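Local atomic coordinates of SxtG (Microseira wollei, PDB entry 6U1R), a protein that is an amidinotransferase of the saxitoxin biosynthetic pathway, probably transferring an amidino group by way of an amidino-cysteine intermediate. Residues E33-L37 against L324-E328; I56-P62 against P260-H264; G275-P281 against W296-A301. All blocks are in the same frame, centred on the assembly; numbering follows the deposited sequence.

Interaction 1. Residues E33-L37 against L324-E328; sequences EWDAL and LMLDE
The indole of W34 meets the side chain of E328 obliquely, with ring CD1 3.9 Å from E328 CG. A chi1 of 58° turns this ring atom to E328. The ring and the E328 carboxylate are turned 84° against each other, close to perpendicular. A water lies at the indole edge, in the ring plane. It donates to both D35 OD1, at 2.6 Å, and E328 OE2. Beyond the two segments, Y382 packs edge-to-face with the indole, and P271 and P274 also touch it.

The main chains meet in one direct hydrogen bond. L37 N donates to L326 O at 2.9 Å with an N-H...O angle of 163°. The same oxygen receives a CA-H contact from A36. On the W34 side, D327 CA makes a short CA-H...O contact of 3.1 Å with W34 O. A second water joins the segments: it donates to E33 O at 2.6 Å and accepts from M325 N. M325 CB lies 3.5 Å from E33 O. The methyl L37 CD2 reaches L326 CD2 at 4.0 Å and also approaches L324 CD2.

The acid groups of E33 and D327 have partners outside the segments. E33 takes hydrogen bonds from R221 N and H367 NE2. D327 OD1 takes one from E329 N, and OD2 forms a salt bridge with R330. R375 NH1 donates to both D35 O and M325 O, so one guanidinium nitrogen ties the two segments together. This joins the loop before strand 37-42 to the end of strand 324-325.

The chemistry is mainly that of main-chain oxygens held by N-H, CA-H, water and arginine. The water shared by D35 and E328 probably eases the repulsion between two carboxylates of like charge.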
loop_
_atom_site.group_PDB
_atom_site.type_symbol
_atom_site.label_atom_id
_atom_site.label_comp_id
_atom_site.label_asym_id
_atom_site.label_seq_id
_atom_site.Cartn_x
_atom_site.Cartn_y
_atom_site.Cartn_z
ATOM N N GLU A 33 9.382 8.094 20.638
ATOM C CA GLU A 33 8.198 8.775 21.164
ATOM C C GLU A 33 8.514 10.059 21.938
ATOM O O GLU A 33 7.579 10.716 22.402
ATOM C CB GLU A 33 7.399 7.827 22.078
ATOM C CG GLU A 33 7.063 6.452 21.458
ATOM C CD GLU A 33 6.035 6.497 20.317
ATOM O OE1 GLU A 33 5.295 7.497 20.198
ATOM O OE2 GLU A 33 5.997 5.520 19.520
ATOM N N TRP A 34 9.787 10.450 22.074
ATOM C CA TRP A 34 10.162 11.452 23.074
ATOM C C TRP A 34 11.071 12.574 22.582
ATOM O O TRP A 34 11.207 13.562 23.314
ATOM C CB TRP A 34 10.865 10.788 24.267
ATOM C CG TRP A 34 12.085 10.025 23.860
ATOM C CD1 TRP A 34 13.318 10.547 23.557
ATOM C CD2 TRP A 34 12.198 8.604 23.692
ATOM N NE1 TRP A 34 14.182 9.542 23.211
ATOM C CE2 TRP A 34 13.527 8.339 23.291
ATOM C CE3 TRP A 34 11.313 7.529 23.853
ATOM C CZ2 TRP A 34 13.984 7.050 23.040
ATOM C CZ3 TRP A 34 11.770 6.249 23.591
ATOM C CH2 TRP A 34 13.095 6.019 23.214
ATOM N N ASP A 35 11.753 12.442 21.447
ATOM C CA ASP A 35 12.621 13.532 21.012
ATOM C C ASP A 35 11.794 14.811 20.834
ATOM O O ASP A 35 10.579 14.776 20.587
ATOM C CB ASP A 35 13.355 13.179 19.705
ATOM C CG ASP A 35 14.561 12.264 19.898
ATOM O OD1 ASP A 35 15.123 12.153 21.016
ATOM O OD2 ASP A 35 14.984 11.661 18.883
ATOM N N ALA A 36 12.467 15.953 20.970
ATOM C CA ALA A 36 11.804 17.255 21.009
ATOM C C ALA A 36 10.840 17.455 19.840
ATOM O O ALA A 36 11.250 17.466 18.675
ATOM C CB ALA A 36 12.868 18.362 21.019
ATOM N N LEU A 37 9.559 17.644 20.158
ATOM C CA LEU A 37 8.493 17.612 19.156
ATOM C C LEU A 37 8.430 18.940 18.411
ATOM O O LEU A 37 8.261 19.996 19.033
ATOM C CB LEU A 37 7.159 17.303 19.826
ATOM C CG LEU A 37 5.929 17.111 18.925
ATOM C CD1 LEU A 37 6.168 16.011 17.916
ATOM C CD2 LEU A 37 4.695 16.820 19.776
ATOM N N LEU A 324 1.281 11.997 25.741
ATOM C CA LEU A 324 2.076 12.490 24.612
ATOM C C LEU A 324 3.259 13.264 25.178
ATOM O O LEU A 324 3.065 14.209 25.946
ATOM C CB LEU A 324 1.255 13.389 23.675
ATOM C CG LEU A 324 2.038 14.033 22.515
ATOM C CD1 LEU A 324 2.488 12.966 21.542
ATOM C CD2 LEU A 324 1.246 15.127 21.791
ATOM N N MET A 325 4.469 12.866 24.787
ATOM C CA MET A 325 5.699 13.535 25.199
ATOM C C MET A 325 6.032 14.656 24.221
ATOM O O MET A 325 6.108 14.420 23.012
ATOM C CB MET A 325 6.876 12.558 25.239
ATOM C CG MET A 325 6.703 11.317 26.124
ATOM S SD MET A 325 6.342 11.698 27.815
ATOM C CE MET A 325 7.823 12.583 28.307
ATOM N N LEU A 326 6.292 15.851 24.752
ATOM C CA LEU A 326 6.803 16.956 23.951
ATOM C C LEU A 326 8.322 16.984 23.890
ATOM O O LEU A 326 8.888 17.588 22.965
ATOM C CB LEU A 326 6.289 18.283 24.516
ATOM C CG LEU A 326 4.784 18.361 24.773
ATOM C CD1 LEU A 326 4.372 19.759 25.216
ATOM C CD2 LEU A 326 3.986 17.908 23.546
ATOM N N ASP A 327 8.977 16.388 24.878
ATOM C CA ASP A 327 10.407 16.087 24.891
ATOM C C ASP A 327 10.576 15.036 25.982
ATOM O O ASP A 327 9.591 14.412 26.388
ATOM C CB ASP A 327 11.261 17.354 25.087
ATOM C CG ASP A 327 10.894 18.142 26.327
ATOM O OD1 ASP A 327 10.442 17.547 27.330
ATOM O OD2 ASP A 327 11.068 19.386 26.286
ATOM N N GLU A 328 11.804 14.842 26.470
ATOM C CA GLU A 328 12.025 13.807 27.475
ATOM C C GLU A 328 11.404 14.131 28.833
ATOM O O GLU A 328 11.349 13.247 29.701
ATOM C CB GLU A 328 13.524 13.564 27.643
ATOM C CG GLU A 328 14.169 13.053 26.374
ATOM C CD GLU A 328 15.630 12.696 26.531
ATOM O OE1 GLU A 328 16.124 12.667 27.682
ATOM O OE2 GLU A 328 16.280 12.428 25.494
HETATM O O HOH W 1 4.980 10.578 22.857
HETATM O O HOH W 2 15.750 13.576 23.130
#

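Interaction 2. Residues I56-P62 against P260-H264; sequences INKWTFP and PEALH
L263 CD2 touches T60 CG2 at 3.6 Å, and this is the nearest meeting of side chains across the contact. The same methyl lies 4.2 Å from I56 CG2 and also approaches N57 OD1. I56 and L263 cross at about a right angle.

E261 makes the other half of the first shell. Its CB and CG lie along the T60 main chain, with CG 3.5 Å from T60 O. The chain bends at chi2 (85°), and the carboxylate end comes up to P62, where OE2 is 3.7 Å from P62 CA. Behind it, E261 CA makes a CA-H...O contact with W59 O. No hydrogen bond crosses between the segments.

T60 is positioned from within its own segment. Its OG1 donates to N57 O at 2.7 Å, in the carbonyl plane and on a lone pair. T60 N donates to the same oxygen, so two bonds hold this turn. N57 ND2 is held by A52 O and D153. F194 and F196 pack edge-to-face on W59. H264, next to L263, is predicted to be an active-site residue, and its NE2 bonds to D215, another predicted active-site residue. The L263 side chain is about 4 Å from that of D215, and its CD1 lies over one face of the H264 ring, toward the rim.

The contact joins the end of helix 53-57 to the loop between strands 251-255 and 269-273.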
loop_
_atom_site.group_PDB
_atom_site.type_symbol
_atom_site.label_atom_id
_atom_site.label_comp_id
_atom_site.label_asym_id
_atom_site.label_seq_id
_atom_site.Cartn_x
_atom_site.Cartn_y
_atom_site.Cartn_z
ATOM N N ILE A 56 -15.094 -6.883 13.933
ATOM C CA ILE A 56 -13.972 -6.681 14.867
ATOM C C ILE A 56 -14.430 -6.090 16.198
ATOM O O ILE A 56 -14.120 -6.629 17.264
ATOM C CB ILE A 56 -12.879 -5.796 14.235
ATOM C CG1 ILE A 56 -12.233 -6.510 13.049
ATOM C CG2 ILE A 56 -11.816 -5.414 15.278
ATOM C CD1 ILE A 56 -11.430 -5.595 12.228
ATOM N N ASN A 57 -15.077 -4.922 16.163
ATOM C CA ASN A 57 -15.105 -4.078 17.351
ATOM C C ASN A 57 -15.948 -4.656 18.477
ATOM O O ASN A 57 -15.740 -4.293 19.639
ATOM C CB ASN A 57 -15.571 -2.695 16.966
ATOM C CG ASN A 57 -14.557 -2.011 16.087
ATOM O OD1 ASN A 57 -13.349 -2.152 16.316
ATOM N ND2 ASN A 57 -15.017 -1.333 15.050
ATOM N N LYS A 58 -16.871 -5.557 18.187
ATOM C CA LYS A 58 -17.598 -6.163 19.295
ATOM C C LYS A 58 -16.662 -6.880 20.265
ATOM O O LYS A 58 -17.022 -7.081 21.429
ATOM C CB LYS A 58 -18.669 -7.122 18.778
ATOM C CG LYS A 58 -18.162 -8.393 18.146
ATOM C CD LYS A 58 -19.351 -9.143 17.549
ATOM C CE LYS A 58 -18.976 -10.502 16.999
ATOM N NZ LYS A 58 -20.229 -11.246 16.604
ATOM N N TRP A 59 -15.458 -7.240 19.831
ATOM C CA TRP A 59 -14.519 -7.950 20.690
ATOM C C TRP A 59 -13.629 -7.011 21.499
ATOM O O TRP A 59 -12.745 -7.482 22.228
ATOM C CB TRP A 59 -13.680 -8.918 19.843
ATOM C CG TRP A 59 -14.554 -9.949 19.177
ATOM C CD1 TRP A 59 -14.812 -10.071 17.853
ATOM C CD2 TRP A 59 -15.321 -10.974 19.836
ATOM N NE1 TRP A 59 -15.694 -11.113 17.635
ATOM C CE2 TRP A 59 -16.012 -11.688 18.835
ATOM C CE3 TRP A 59 -15.478 -11.359 21.171
ATOM C CZ2 TRP A 59 -16.852 -12.768 19.126
ATOM C CZ3 TRP A 59 -16.316 -12.434 21.462
ATOM C CH2 TRP A 59 -16.988 -13.127 20.440
ATOM N N THR A 60 -13.847 -5.704 21.408
ATOM C CA THR A 60 -13.220 -4.759 22.313
ATOM C C THR A 60 -14.066 -4.512 23.551
ATOM O O THR A 60 -13.737 -3.624 24.341
ATOM C CB THR A 60 -12.946 -3.433 21.599
ATOM O OG1 THR A 60 -14.182 -2.813 21.200
ATOM C CG2 THR A 60 -12.092 -3.672 20.384
ATOM N N PHE A 61 -15.136 -5.289 23.747
ATOM C CA PHE A 61 -16.005 -5.121 24.899
ATOM C C PHE A 61 -15.982 -6.375 25.763
ATOM O O PHE A 61 -16.164 -7.478 25.239
ATOM C CB PHE A 61 -17.451 -4.839 24.452
ATOM C CG PHE A 61 -17.604 -3.562 23.678
ATOM C CD1 PHE A 61 -17.786 -2.367 24.343
ATOM C CD2 PHE A 61 -17.559 -3.550 22.289
ATOM C CE1 PHE A 61 -17.928 -1.180 23.639
ATOM C CE2 PHE A 61 -17.695 -2.357 21.579
ATOM C CZ PHE A 61 -17.882 -1.182 22.258
ATOM N N PRO A 62 -15.795 -6.261 27.074
ATOM C CA PRO A 62 -16.040 -7.428 27.928
ATOM C C PRO A 62 -17.503 -7.826 27.814
ATOM O O PRO A 62 -18.371 -6.990 27.555
ATOM C CB PRO A 62 -15.679 -6.936 29.335
ATOM C CG PRO A 62 -15.838 -5.448 29.275
ATOM C CD PRO A 62 -15.510 -5.045 27.857
ATOM N N PRO A 260 -7.982 -9.110 27.116
ATOM C CA PRO A 260 -8.712 -9.904 26.113
ATOM C C PRO A 260 -9.296 -9.078 24.982
ATOM O O PRO A 260 -9.601 -9.646 23.920
ATOM C CB PRO A 260 -9.838 -10.571 26.936
ATOM C CG PRO A 260 -9.384 -10.480 28.361
ATOM C CD PRO A 260 -8.597 -9.210 28.449
ATOM N N GLU A 261 -9.484 -7.777 25.205
ATOM C CA GLU A 261 -10.042 -6.814 24.262
ATOM C C GLU A 261 -8.962 -6.085 23.446
ATOM O O GLU A 261 -9.251 -5.032 22.864
ATOM C CB GLU A 261 -10.876 -5.776 25.027
ATOM C CG GLU A 261 -12.074 -6.355 25.801
ATOM C CD GLU A 261 -11.724 -6.876 27.183
ATOM O OE1 GLU A 261 -10.853 -6.278 27.845
ATOM O OE2 GLU A 261 -12.347 -7.865 27.624
ATOM N N ALA A 262 -7.732 -6.606 23.436
ATOM C CA ALA A 262 -6.572 -5.830 23.010
ATOM C C ALA A 262 -6.760 -5.266 21.612
ATOM O O ALA A 262 -7.091 -5.992 20.669
ATOM C CB ALA A 262 -5.304 -6.685 23.055
ATOM N N LEU A 263 -6.497 -3.957 21.486
ATOM C CA LEU A 263 -6.566 -3.252 20.213
ATOM C C LEU A 263 -5.801 -1.942 20.432
ATOM O O LEU A 263 -6.308 -1.034 21.097
ATOM C CB LEU A 263 -8.012 -3.019 19.793
ATOM C CG LEU A 263 -8.394 -2.302 18.493
ATOM C CD1 LEU A 263 -7.325 -2.223 17.464
ATOM C CD2 LEU A 263 -9.603 -3.015 17.887
ATOM N N HIS A 264 -4.563 -1.905 19.942
ATOM C CA HIS A 264 -3.592 -0.824 20.109
ATOM C C HIS A 264 -2.838 -0.977 21.423
ATOM O O HIS A 264 -3.381 -1.478 22.414
ATOM C CB HIS A 264 -4.249 0.561 19.984
ATOM C CG HIS A 264 -4.984 0.731 18.692
ATOM N ND1 HIS A 264 -6.095 1.535 18.556
ATOM C CD2 HIS A 264 -4.782 0.156 17.481
ATOM C CE1 HIS A 264 -6.553 1.439 17.319
ATOM N NE2 HIS A 264 -5.762 0.626 16.640
#

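Interaction 3. Residues G275-P281 against W296-A301; sequences GKILVNP and WDILVA
Two parallel neighbours in a mixed three-stranded sheet, 276-279 and 297-300, form this contact. Strand 276-279 is the middle one, and 269-273 runs antiparallel on its other side. Five main-chain hydrogen bonds join the pair, among them L299 N to I277 O at 2.8 Å and A301 N to V279 O at 2.9 Å.

At one end, G275 lies flat against the indole of W296. G275 CA is 3.4 Å from the centroid of the five-membered ring and only 10° off its normal, a CH-pi contact. G275 N sits over the same face. I277 CB comes to the ring edge, 3.8 Å from W296 CE3. W296 NE1 bonds to Y382 O, and F383 stacks on the indole.

Further along, V279 CG2 meets I298 CG2 on one side of the sheet. On the other, L278 CD1 reaches A301 CB at 4.0 Å, where M340 of helix 338-346 touches both residues. P281 CB packs on V300 CG1 at 3.6 Å.

K276 and D297 lie side by side, but NZ and OD2 stay 4.7 Å apart. Any attraction between them is therefore probably weak, and main-chain bonds and apolar packing carry the pairing.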
loop_
_atom_site.group_PDB
_atom_site.type_symbol
_atom_site.label_atom_id
_atom_site.label_comp_id
_atom_site.label_asym_id
_atom_site.label_seq_id
_atom_site.Cartn_x
_atom_site.Cartn_y
_atom_site.Cartn_z
ATOM N N GLY A 275 15.538 5.020 28.737
ATOM C CA GLY A 275 15.597 4.312 30.000
ATOM C C GLY A 275 14.323 4.308 30.832
ATOM O O GLY A 275 14.365 3.825 31.970
ATOM N N LYS A 276 13.204 4.845 30.324
ATOM C CA LYS A 276 11.965 4.992 31.097
ATOM C C LYS A 276 10.767 4.522 30.275
ATOM O O LYS A 276 10.443 5.133 29.258
ATOM C CB LYS A 276 11.747 6.456 31.503
ATOM C CG LYS A 276 12.930 7.119 32.215
ATOM C CD LYS A 276 13.213 6.470 33.546
ATOM C CE LYS A 276 14.499 7.028 34.178
ATOM N NZ LYS A 276 14.351 8.463 34.485
ATOM N N ILE A 277 10.077 3.484 30.736
ATOM C CA ILE A 277 8.925 2.956 30.015
ATOM C C ILE A 277 7.782 2.705 30.992
ATOM O O ILE A 277 7.962 2.057 32.028
ATOM C CB ILE A 277 9.302 1.691 29.215
ATOM C CG1 ILE A 277 8.150 1.231 28.316
ATOM C CG2 ILE A 277 9.834 0.570 30.128
ATOM C CD1 ILE A 277 8.624 0.308 27.196
ATOM N N LEU A 278 6.614 3.245 30.656
ATOM C CA LEU A 278 5.401 3.157 31.455
ATOM C C LEU A 278 4.618 1.901 31.081
ATOM O O LEU A 278 4.345 1.666 29.894
ATOM C CB LEU A 278 4.567 4.412 31.197
ATOM C CG LEU A 278 3.225 4.646 31.888
ATOM C CD1 LEU A 278 3.426 4.861 33.371
ATOM C CD2 LEU A 278 2.531 5.857 31.271
ATOM N N VAL A 279 4.224 1.110 32.091
ATOM C CA VAL A 279 3.612 -0.190 31.856
ATOM C C VAL A 279 2.298 -0.315 32.620
ATOM O O VAL A 279 2.178 0.133 33.765
ATOM C CB VAL A 279 4.579 -1.328 32.244
ATOM C CG1 VAL A 279 3.911 -2.649 32.084
ATOM C CG2 VAL A 279 5.828 -1.237 31.396
ATOM N N ASN A 280 1.320 -0.929 31.969
ATOM C CA ASN A 280 -0.006 -1.136 32.529
ATOM C C ASN A 280 0.018 -2.354 33.443
ATOM O O ASN A 280 0.321 -3.453 32.972
ATOM C CB ASN A 280 -0.992 -1.339 31.367
ATOM C CG ASN A 280 -2.418 -1.532 31.817
ATOM O OD1 ASN A 280 -2.698 -2.228 32.800
ATOM N ND2 ASN A 280 -3.349 -0.931 31.070
ATOM N N PRO A 281 -0.299 -2.219 34.739
ATOM C CA PRO A 281 -0.130 -3.368 35.646
ATOM C C PRO A 281 -1.143 -4.483 35.436
ATOM O O PRO A 281 -0.896 -5.608 35.891
ATOM C CB PRO A 281 -0.277 -2.740 37.040
ATOM C CG PRO A 281 -1.188 -1.613 36.846
ATOM C CD PRO A 281 -0.840 -1.049 35.447
ATOM N N TRP A 296 16.251 -0.962 31.250
ATOM C CA TRP A 296 15.418 0.206 31.481
ATOM C C TRP A 296 14.691 0.132 32.827
ATOM O O TRP A 296 14.504 -0.943 33.417
ATOM C CB TRP A 296 14.385 0.354 30.347
ATOM C CG TRP A 296 14.923 0.984 29.102
ATOM C CD1 TRP A 296 16.196 0.916 28.620
ATOM C CD2 TRP A 296 14.193 1.820 28.194
ATOM N NE1 TRP A 296 16.304 1.655 27.449
ATOM C CE2 TRP A 296 15.084 2.217 27.172
ATOM C CE3 TRP A 296 12.874 2.267 28.147
ATOM C CZ2 TRP A 296 14.684 3.032 26.111
ATOM C CZ3 TRP A 296 12.481 3.082 27.090
ATOM C CH2 TRP A 296 13.385 3.458 26.091
ATOM N N ASP A 297 14.271 1.301 33.301
ATOM C CA ASP A 297 13.380 1.401 34.454
ATOM C C ASP A 297 11.940 1.173 34.005
ATOM O O ASP A 297 11.423 1.901 33.148
ATOM C CB ASP A 297 13.493 2.767 35.127
ATOM C CG ASP A 297 14.829 2.966 35.850
ATOM O OD1 ASP A 297 15.446 1.959 36.258
ATOM O OD2 ASP A 297 15.255 4.128 36.016
ATOM N N ILE A 298 11.293 0.187 34.610
ATOM C CA ILE A 298 9.893 -0.111 34.348
ATOM C C ILE A 298 9.062 0.698 35.336
ATOM O O ILE A 298 9.131 0.492 36.555
ATOM C CB ILE A 298 9.623 -1.614 34.449
ATOM C CG1 ILE A 298 10.367 -2.323 33.300
ATOM C CG2 ILE A 298 8.129 -1.900 34.417
ATOM C CD1 ILE A 298 10.265 -3.813 33.338
ATOM N N LEU A 299 8.318 1.661 34.807
ATOM C CA LEU A 299 7.461 2.537 35.595
ATOM C C LEU A 299 6.051 1.960 35.560
ATOM O O LEU A 299 5.374 2.035 34.529
ATOM C CB LEU A 299 7.490 3.961 35.038
ATOM C CG LEU A 299 8.879 4.561 34.788
ATOM C CD1 LEU A 299 8.723 5.963 34.225
ATOM C CD2 LEU A 299 9.707 4.585 36.051
ATOM N N VAL A 300 5.601 1.377 36.678
ATOM C CA VAL A 300 4.291 0.724 36.707
ATOM C C VAL A 300 3.215 1.779 36.953
ATOM O O VAL A 300 3.246 2.501 37.959
ATOM C CB VAL A 300 4.241 -0.386 37.771
ATOM C CG1 VAL A 300 2.864 -1.087 37.765
ATOM C CG2 VAL A 300 5.351 -1.416 37.557
ATOM N N ALA A 301 2.257 1.872 36.031
ATOM C CA ALA A 301 1.239 2.899 36.118
ATOM C C ALA A 301 0.427 2.740 37.402
ATOM O O ALA A 301 0.121 1.613 37.809
ATOM C CB ALA A 301 0.291 2.828 34.916
#

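In the fold
Interactions 1 and 3 are joined directly. W34 CH2 and W296 CH2 pack at 3.9 Å, and both indoles meet Y382. Their centres are about 16 Å apart. Interaction 2 stands alone, with its centre about 29 Å from interaction 1 on the opposite side of the chain's centre and about 24 Å from interaction 3. Of the three, only interaction 2 contains a predicted active-site residue, H264. Interaction 1 also comes near that site. The side chains of L324 and L263 are each about 9 Å from that of C368, the predicted amidino-cysteine residue, and the side chain of E33 is about 11 Å from that of H264. Interaction 3 lies away from these sites.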